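Local coordinates for solute-binding periplasmic protein of iron/siderophore ABC transporter (PDB 6B2Y) that probably binds a chelated metal such as an iron-siderophore complex in the periplasm and delivers it to an ABC transporter for uptake, at residues K236-D244 / I329-N339. Sequence-based numbering, arbitrary orientation.
Sequences KGNMGDFID and IWHNYYNSPYN
Met239, on segment 236-244, reaches across to the 3-10 segment 331-334 and meets it mostly with its terminal methyl. Its CB starts the chain with CG set anti to the carbonyl carbon (chi1 -68°). CG then passes 4.1 Å from Tyr334 CB, and a bend at chi2 brings SD round so that CE reaches the 3-10 segment, where it packs on backbone and on apolar side-chain carbons. There CE lies 3.7 Å from Tyr334 CB and 3.6 Å from Tyr334 N. The same methyl touches the carbonyl oxygen of Trp330. Met239 CE also lies 4.2 Å from Ile329 CG2 in strand 326-330.

Asn238, the preceding residue, approaches the same Tyr334 with its amide plane steeply inclined to the ring (72°). ND2 gives a weak, bent hydrogen bond to Tyr334 O (2.8 Å) and a further bond to Arg165 O, so the amide nitrogen serves both the 3-10 segment and the loop that carries Arg165. OD1 meanwhile accepts a weak bond from Met239 N, which helps fix the rotation of the amide.

Phe242 sets its CB toward the other segment, and its ring meets Tyr333 and Asn339: CZ packs closely on Asn339 CB at 3.3 Å, while Tyr333 O approaches the ring edge near its plane. The Asn339 amide, tilted 45° from that ring, bonds through OD1 to Tyr196 OH.

The chain has two lobes, each built on a five-stranded sheet, as in periplasmic binding proteins of this family. Buried in the mixed-sheet lobe, the contact joins helix 239-245 to the segment following strand 326-330, with Ile220 of strand 217-221 beside Met239 and Ile329, Phe346 of helix 340-350 against Phe242 and Ile329, and Pro168 of helix 168-182 touching both Phe242 and Asn339.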
# COMPACT_ATOMS: atom_id res chain seq x y z
N LYS A 236 -13.78 6.91 -5.11
CA LYS A 236 -14.05 7.50 -3.79
C LYS A 236 -13.37 6.68 -2.69
O LYS A 236 -14.02 6.00 -1.88
CB LYS A 236 -15.55 7.60 -3.54
CG LYS A 236 -16.32 8.30 -4.64
CD LYS A 236 -17.75 7.75 -4.69
CE LYS A 236 -18.72 8.79 -5.19
NZ LYS A 236 -18.54 8.99 -6.64
N GLY A 237 -12.04 6.77 -2.65
CA GLY A 237 -11.25 6.05 -1.69
C GLY A 237 -9.96 5.57 -2.33
O GLY A 237 -9.56 6.07 -3.38
N ASN A 238 -9.33 4.59 -1.68
CA ASN A 238 -8.00 4.11 -2.05
C ASN A 238 -7.08 5.26 -2.43
O ASN A 238 -7.05 6.27 -1.72
CB ASN A 238 -8.12 3.09 -3.17
CG ASN A 238 -6.86 2.24 -3.32
OD1 ASN A 238 -6.11 2.42 -4.26
ND2 ASN A 238 -6.62 1.33 -2.37
N MET A 239 -6.32 5.15 -3.53
CA MET A 239 -5.34 6.18 -3.84
C MET A 239 -6.01 7.50 -4.19
O MET A 239 -5.34 8.54 -4.13
CB MET A 239 -4.43 5.71 -4.98
CG MET A 239 -3.51 4.57 -4.58
SD MET A 239 -1.89 4.86 -5.30
CE MET A 239 -1.02 3.30 -5.11
N GLY A 240 -7.30 7.48 -4.53
CA GLY A 240 -8.06 8.72 -4.62
C GLY A 240 -7.94 9.56 -3.35
O GLY A 240 -7.85 10.79 -3.42
N ASP A 241 -7.93 8.90 -2.19
CA ASP A 241 -7.72 9.62 -0.93
C ASP A 241 -6.39 10.36 -0.93
O ASP A 241 -6.28 11.46 -0.37
CB ASP A 241 -7.78 8.64 0.25
CG ASP A 241 -9.20 8.25 0.64
OD1 ASP A 241 -10.15 8.75 -0.01
OD2 ASP A 241 -9.36 7.46 1.60
N PHE A 242 -5.34 9.75 -1.49
CA PHE A 242 -4.04 10.41 -1.50
C PHE A 242 -4.05 11.61 -2.43
O PHE A 242 -3.42 12.64 -2.14
CB PHE A 242 -2.93 9.45 -1.94
CG PHE A 242 -2.95 8.13 -1.24
CD1 PHE A 242 -3.46 8.00 0.05
CD2 PHE A 242 -2.41 7.00 -1.86
CE1 PHE A 242 -3.47 6.76 0.69
CE2 PHE A 242 -2.42 5.78 -1.23
CZ PHE A 242 -2.95 5.66 0.03
N ILE A 243 -4.71 11.48 -3.58
CA ILE A 243 -4.86 12.62 -4.49
C ILE A 243 -5.53 13.78 -3.77
O ILE A 243 -5.04 14.92 -3.81
CB ILE A 243 -5.64 12.19 -5.74
CG1 ILE A 243 -4.79 11.22 -6.56
CG2 ILE A 243 -6.02 13.41 -6.59
CD1 ILE A 243 -5.56 10.58 -7.70
N ASP A 244 -6.66 13.50 -3.10
CA ASP A 244 -7.39 14.52 -2.34
C ASP A 244 -6.48 15.23 -1.34
O ASP A 244 -6.40 16.46 -1.32
CB ASP A 244 -8.59 13.91 -1.60
CG ASP A 244 -9.65 13.33 -2.53
OD1 ASP A 244 -9.57 13.49 -3.77
OD2 ASP A 244 -10.59 12.68 -2.02
N ILE A 329 4.18 5.57 -9.14
CA ILE A 329 4.15 5.32 -7.70
C ILE A 329 4.09 3.81 -7.46
O ILE A 329 3.48 3.06 -8.23
CB ILE A 329 2.94 6.03 -7.04
CG1 ILE A 329 3.03 5.93 -5.52
CG2 ILE A 329 1.62 5.44 -7.56
CD1 ILE A 329 4.14 6.78 -4.92
N TRP A 330 4.71 3.37 -6.36
CA TRP A 330 4.69 1.95 -5.99
C TRP A 330 3.28 1.50 -5.65
O TRP A 330 2.61 2.10 -4.80
CB TRP A 330 5.62 1.72 -4.81
CG TRP A 330 5.93 0.30 -4.42
CD1 TRP A 330 6.49 -0.67 -5.21
CD2 TRP A 330 5.78 -0.28 -3.12
NE1 TRP A 330 6.67 -1.83 -4.49
CE2 TRP A 330 6.25 -1.62 -3.20
CE3 TRP A 330 5.30 0.20 -1.89
CZ2 TRP A 330 6.24 -2.48 -2.11
CZ3 TRP A 330 5.29 -0.66 -0.80
CH2 TRP A 330 5.75 -1.99 -0.92
N HIS A 331 2.83 0.43 -6.30
CA HIS A 331 1.42 0.07 -6.20
C HIS A 331 1.03 -0.37 -4.80
O HIS A 331 -0.10 -0.10 -4.37
CB HIS A 331 1.07 -1.03 -7.19
CG HIS A 331 -0.36 -1.45 -7.09
ND1 HIS A 331 -1.40 -0.64 -7.50
CD2 HIS A 331 -0.93 -2.56 -6.56
CE1 HIS A 331 -2.54 -1.25 -7.25
NE2 HIS A 331 -2.28 -2.42 -6.68
N ASN A 332 1.94 -1.01 -4.08
CA ASN A 332 1.55 -1.56 -2.78
C ASN A 332 1.23 -0.49 -1.75
O ASN A 332 0.66 -0.84 -0.70
CB ASN A 332 2.65 -2.49 -2.27
CG ASN A 332 2.70 -3.79 -3.05
OD1 ASN A 332 1.66 -4.39 -3.33
ND2 ASN A 332 3.90 -4.21 -3.41
N TYR A 333 1.53 0.79 -2.02
CA TYR A 333 1.00 1.85 -1.16
C TYR A 333 -0.53 1.91 -1.23
O TYR A 333 -1.15 2.64 -0.43
CB TYR A 333 1.60 3.22 -1.53
CG TYR A 333 3.09 3.36 -1.22
CD1 TYR A 333 3.63 2.95 -0.00
CD2 TYR A 333 3.96 3.93 -2.15
CE1 TYR A 333 5.00 3.09 0.26
CE2 TYR A 333 5.31 4.06 -1.90
CZ TYR A 333 5.83 3.64 -0.70
OH TYR A 333 7.19 3.79 -0.47
N TYR A 334 -1.16 1.18 -2.15
CA TYR A 334 -2.62 1.17 -2.20
C TYR A 334 -3.24 0.37 -1.06
O TYR A 334 -4.46 0.41 -0.88
CB TYR A 334 -3.08 0.64 -3.58
CG TYR A 334 -3.22 -0.86 -3.68
CD1 TYR A 334 -4.40 -1.44 -4.13
CD2 TYR A 334 -2.18 -1.71 -3.33
CE1 TYR A 334 -4.54 -2.81 -4.22
CE2 TYR A 334 -2.30 -3.07 -3.42
CZ TYR A 334 -3.48 -3.62 -3.86
OH TYR A 334 -3.60 -4.99 -3.95
N ASN A 335 -2.43 -0.34 -0.28
CA ASN A 335 -2.93 -1.12 0.85
C ASN A 335 -1.82 -1.26 1.89
O ASN A 335 -1.39 -2.37 2.24
CB ASN A 335 -3.44 -2.48 0.39
CG ASN A 335 -4.25 -3.18 1.46
OD1 ASN A 335 -4.65 -2.56 2.44
ND2 ASN A 335 -4.49 -4.48 1.28
N SER A 336 -1.33 -0.13 2.42
CA SER A 336 -0.24 -0.19 3.39
C SER A 336 -0.21 1.08 4.22
O SER A 336 -0.33 2.16 3.64
CB SER A 336 1.12 -0.34 2.69
OG SER A 336 2.17 -0.02 3.60
N PRO A 337 -0.00 0.99 5.53
CA PRO A 337 0.13 2.22 6.33
C PRO A 337 1.39 3.02 6.02
O PRO A 337 1.53 4.15 6.53
CB PRO A 337 0.14 1.71 7.77
CG PRO A 337 0.64 0.27 7.65
CD PRO A 337 0.08 -0.23 6.36
N TYR A 338 2.29 2.51 5.18
CA TYR A 338 3.39 3.33 4.69
C TYR A 338 2.92 4.38 3.70
O TYR A 338 3.73 5.16 3.21
CB TYR A 338 4.46 2.49 3.98
CG TYR A 338 5.28 1.50 4.76
CD1 TYR A 338 6.53 1.11 4.28
CD2 TYR A 338 4.82 0.89 5.93
CE1 TYR A 338 7.30 0.18 4.95
CE2 TYR A 338 5.59 -0.04 6.61
CZ TYR A 338 6.82 -0.40 6.10
OH TYR A 338 7.59 -1.33 6.77
N ASN A 339 1.61 4.42 3.39
CA ASN A 339 1.10 5.23 2.30
C ASN A 339 1.35 6.72 2.46
O ASN A 339 1.15 7.47 1.50
CB ASN A 339 -0.41 4.95 2.09
CG ASN A 339 -1.27 5.36 3.29
OD1 ASN A 339 -1.07 6.41 3.88
ND2 ASN A 339 -2.26 4.52 3.62